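Local coordinates for inositol monophosphatase family protein (Staphylococcus aureus, PDB 5I3S) that probably hydrolyses the phosphate ester of inositol monophosphate or a related sugar phosphate, at residues 166-171 / 198-203. Sequence-based numbering, arbitrary orientation.
Sequences EIFKEI and AYMTPR. With PO4 (phosphate ion), chain E.
Phe168 and Met200 carry this contact between a helix and a strand, lying alongside each other with their side chains running in opposite senses. Phe168 CE1 lies 3.7 Å from Met200 CG, which meets the ring obliquely. The sulfur follows: Met200 SD sits 4.6 Å from the centroid of the Phe168 ring and 51° off its normal, a slanting Met-aromatic contact. With CG placed between the backbone N and the carbonyl carbon (chi1 62°) and further bends at chi2 and chi3, the methionine carries its sulfur beside the phenyl ring and its methyl on to Ile171.

The other contacts between helix and strand are apolar. Ile171 CD1 and Met200 CE meet tip to tip at 3.9 Å, while Pro202 brings its CD to the edge of the Phe168 ring, 4.1 Å from CE2. All four residues are buried, and no hydrogen bond links the two segments.

Polar interactions run within each segment or to a bound phosphate ion, probably from the crystallisation liquor. On the helix, Lys169 NZ and Glu166 OE1 form a salt bridge at 3.3 Å, its hydrogen bond weak. On the strand, Tyr199 OH donates a short hydrogen bond, 2.6 Å, to phosphate O4, an atom that lies at the edge of the tyrosine ring and in its plane.

Helix 164-174 thus packs on one side of strand 198-201 through Met200, with helix 244-255 touching Ile171 through Ile250 and Tyr254. Tyr199 packs against helix 184-193, and the strand itself runs between 151-153, parallel to it, and antiparallel 237-242 in the five-stranded mixed sheet of this sugar phosphatase fold.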
ATOM      1  N   GLU A 166      22.339   1.044   0.263  1.00 31.01           N
ATOM      2  CA  GLU A 166      22.980   1.405   1.524  1.00 34.77           C
ATOM      3  C   GLU A 166      22.520   2.766   1.989  1.00 34.04           C
ATOM      4  O   GLU A 166      22.219   2.966   3.168  1.00 40.13           O
ATOM      5  CB  GLU A 166      24.523   1.374   1.438  1.00 39.96           C
ATOM      6  CG  GLU A 166      25.166   0.038   1.790  1.00 46.24           C
ATOM      7  CD  GLU A 166      24.857  -0.427   3.214  1.00 50.55           C
ATOM      8  OE1 GLU A 166      24.142  -1.444   3.375  1.00 52.98           O
ATOM      9  OE2 GLU A 166      25.317   0.224   4.172  1.00 55.16           O
ATOM     10  N   ILE A 167      22.412   3.674   1.034  1.00 30.72           N
ATOM     11  CA  ILE A 167      21.932   5.025   1.275  1.00 28.00           C
ATOM     12  C   ILE A 167      20.485   5.047   1.738  1.00 27.17           C
ATOM     13  O   ILE A 167      20.203   5.643   2.772  1.00 28.21           O
ATOM     14  CB  ILE A 167      22.156   5.886   0.028  1.00 27.22           C
ATOM     15  CG1 ILE A 167      23.674   5.992  -0.248  1.00 25.50           C
ATOM     16  CG2 ILE A 167      21.549   7.252   0.214  1.00 26.43           C
ATOM     17  CD1 ILE A 167      24.011   6.426  -1.660  1.00 26.02           C
ATOM     18  N   PHE A 168      19.571   4.359   1.052  1.00 25.36           N
ATOM     19  CA  PHE A 168      18.184   4.311   1.567  1.00 26.36           C
ATOM     20  C   PHE A 168      18.001   3.515   2.893  1.00 28.26           C
ATOM     21  O   PHE A 168      17.018   3.744   3.636  1.00 25.21           O
ATOM     22  CB  PHE A 168      17.172   3.820   0.508  1.00 26.57           C
ATOM     23  CG  PHE A 168      16.826   4.824  -0.587  1.00 25.44           C
ATOM     24  CD1 PHE A 168      16.494   6.138  -0.303  1.00 26.05           C
ATOM     25  CD2 PHE A 168      16.694   4.392  -1.917  1.00 26.46           C
ATOM     26  CE1 PHE A 168      16.104   7.016  -1.320  1.00 24.81           C
ATOM     27  CE2 PHE A 168      16.318   5.268  -2.931  1.00 24.22           C
ATOM     28  CZ  PHE A 168      16.037   6.580  -2.630  1.00 23.53           C
ATOM     29  N   LYS A 169      18.937   2.613   3.228  1.00 32.05           N
ATOM     30  CA  LYS A 169      18.808   1.784   4.450  1.00 31.32           C
ATOM     31  C   LYS A 169      18.731   2.589   5.726  1.00 28.48           C
ATOM     32  O   LYS A 169      17.935   2.274   6.590  1.00 25.72           O
ATOM     33  CB  LYS A 169      19.937   0.755   4.597  1.00 38.01           C
ATOM     34  CG  LYS A 169      19.496  -0.692   4.351  1.00 43.99           C
ATOM     35  CD  LYS A 169      19.750  -1.204   2.936  1.00 47.19           C
ATOM     36  CE  LYS A 169      19.875  -2.713   2.885  1.00 49.28           C
ATOM     37  NZ  LYS A 169      21.263  -3.102   3.237  1.00 55.66           N
ATOM     38  N   GLU A 170      19.556   3.625   5.841  1.00 27.04           N
ATOM     39  CA  GLU A 170      19.591   4.459   7.035  0.75 25.59           C
ATOM     40  C   GLU A 170      18.264   5.211   7.189  1.00 25.26           C
ATOM     41  O   GLU A 170      17.682   5.237   8.261  1.00 24.75           O
ATOM     42  CB  GLU A 170      20.849   5.384   7.052  1.00 26.68           C
ATOM     43  CG  GLU A 170      22.131   4.704   7.589  1.00 24.42           C
ATOM     44  N   ILE A 171      17.719   5.740   6.101  1.00 24.92           N
ATOM     45  CA  ILE A 171      16.507   6.492   6.230  1.00 24.56           C
ATOM     46  C   ILE A 171      15.328   5.536   6.580  1.00 24.55           C
ATOM     47  O   ILE A 171      14.460   5.900   7.364  1.00 23.33           O
ATOM     48  CB  ILE A 171      16.252   7.500   5.080  1.00 26.52           C
ATOM     49  CG1 ILE A 171      14.991   7.229   4.335  1.00 26.39           C
ATOM     50  CG2 ILE A 171      17.416   7.701   4.111  1.00 29.85           C
ATOM     51  CD1 ILE A 171      13.858   8.011   4.947  1.00 27.37           C
ATOM     52  N   ALA A 198       6.586  11.048   3.909  1.00 17.62           N
ATOM     53  CA  ALA A 198       7.407  11.212   2.722  1.00 16.23           C
ATOM     54  C   ALA A 198       7.372  10.000   1.795  1.00 15.84           C
ATOM     55  O   ALA A 198       7.007   8.900   2.198  1.00 14.76           O
ATOM     56  CB  ALA A 198       8.838  11.498   3.120  1.00 16.91           C
ATOM     57  N   TYR A 199       7.806  10.242   0.559  1.00 15.39           N
ATOM     58  CA  TYR A 199       7.890   9.276  -0.496  1.00 15.58           C
ATOM     59  C   TYR A 199       9.185   9.561  -1.304  1.00 16.85           C
ATOM     60  O   TYR A 199       9.562  10.717  -1.534  1.00 16.05           O
ATOM     61  CB  TYR A 199       6.663   9.398  -1.407  1.00 15.64           C
ATOM     62  CG  TYR A 199       6.783   8.606  -2.679  1.00 15.93           C
ATOM     63  CD1 TYR A 199       6.900   7.210  -2.636  1.00 15.92           C
ATOM     64  CD2 TYR A 199       6.778   9.228  -3.926  1.00 16.83           C
ATOM     65  CE1 TYR A 199       7.016   6.453  -3.791  1.00 15.77           C
ATOM     66  CE2 TYR A 199       6.913   8.491  -5.105  1.00 16.71           C
ATOM     67  CZ  TYR A 199       7.005   7.087  -5.032  1.00 16.92           C
ATOM     68  OH  TYR A 199       7.193   6.320  -6.179  1.00 17.24           O
ATOM     69  N   MET A 200       9.822   8.499  -1.799  1.00 17.40           N
ATOM     70  CA  MET A 200      11.013   8.656  -2.576  1.00 17.71           C
ATOM     71  C   MET A 200      11.157   7.495  -3.575  1.00 18.35           C
ATOM     72  O   MET A 200      10.633   6.348  -3.372  1.00 18.64           O
ATOM     73  CB  MET A 200      12.247   8.801  -1.637  1.00 19.14           C
ATOM     74  CG  MET A 200      12.492   7.575  -0.757  1.00 19.52           C
ATOM     75  SD  MET A 200      13.194   7.886   0.875  1.00 21.50           S
ATOM     76  CE  MET A 200      11.783   8.575   1.703  1.00 22.45           C
ATOM     77  N   THR A 201      11.850   7.809  -4.668  1.00 16.96           N
ATOM     78  CA  THR A 201      12.217   6.825  -5.674  1.00 16.87           C
ATOM     79  C   THR A 201      13.371   7.421  -6.461  1.00 17.48           C
ATOM     80  O   THR A 201      13.420   8.636  -6.626  1.00 17.91           O
ATOM     81  CB  THR A 201      11.061   6.458  -6.648  1.00 15.84           C
ATOM     82  OG1 THR A 201      11.555   5.662  -7.749  1.00 16.18           O
ATOM     83  CG2 THR A 201      10.370   7.708  -7.248  1.00 15.77           C
ATOM     84  N   PRO A 202      14.275   6.570  -6.972  1.00 17.83           N
ATOM     85  CA  PRO A 202      15.385   7.059  -7.810  1.00 17.71           C
ATOM     86  C   PRO A 202      14.992   7.472  -9.204  1.00 19.42           C
ATOM     87  O   PRO A 202      15.806   8.090  -9.863  1.00 21.31           O
ATOM     88  CB  PRO A 202      16.305   5.844  -7.927  1.00 18.13           C
ATOM     89  CG  PRO A 202      15.404   4.649  -7.578  1.00 18.48           C
ATOM     90  CD  PRO A 202      14.445   5.155  -6.575  1.00 17.20           C
ATOM     91  N   ARG A 203      13.795   7.146  -9.697  1.00 19.80           N
ATOM     92  CA  ARG A 203      13.487   7.395 -11.111  1.00 19.41           C
ATOM     93  C   ARG A 203      11.997   7.575 -11.326  1.00 19.98           C
ATOM     94  O   ARG A 203      11.238   6.695 -10.989  1.00 19.01           O
ATOM     95  CB  ARG A 203      13.947   6.220 -11.999  1.00 19.83           C
TER
HETATM   96  P   PO4 E 301       6.565   2.650  -6.023  1.00 22.19           P
HETATM   97  O1  PO4 E 301       5.286   3.207  -6.613  1.00 22.65           O
HETATM   98  O2  PO4 E 301       7.031   1.481  -6.810  1.00 19.29           O
HETATM   99  O3  PO4 E 301       6.231   2.258  -4.592  1.00 22.45           O
HETATM  100  O4  PO4 E 301       7.594   3.753  -5.989  1.00 19.19           O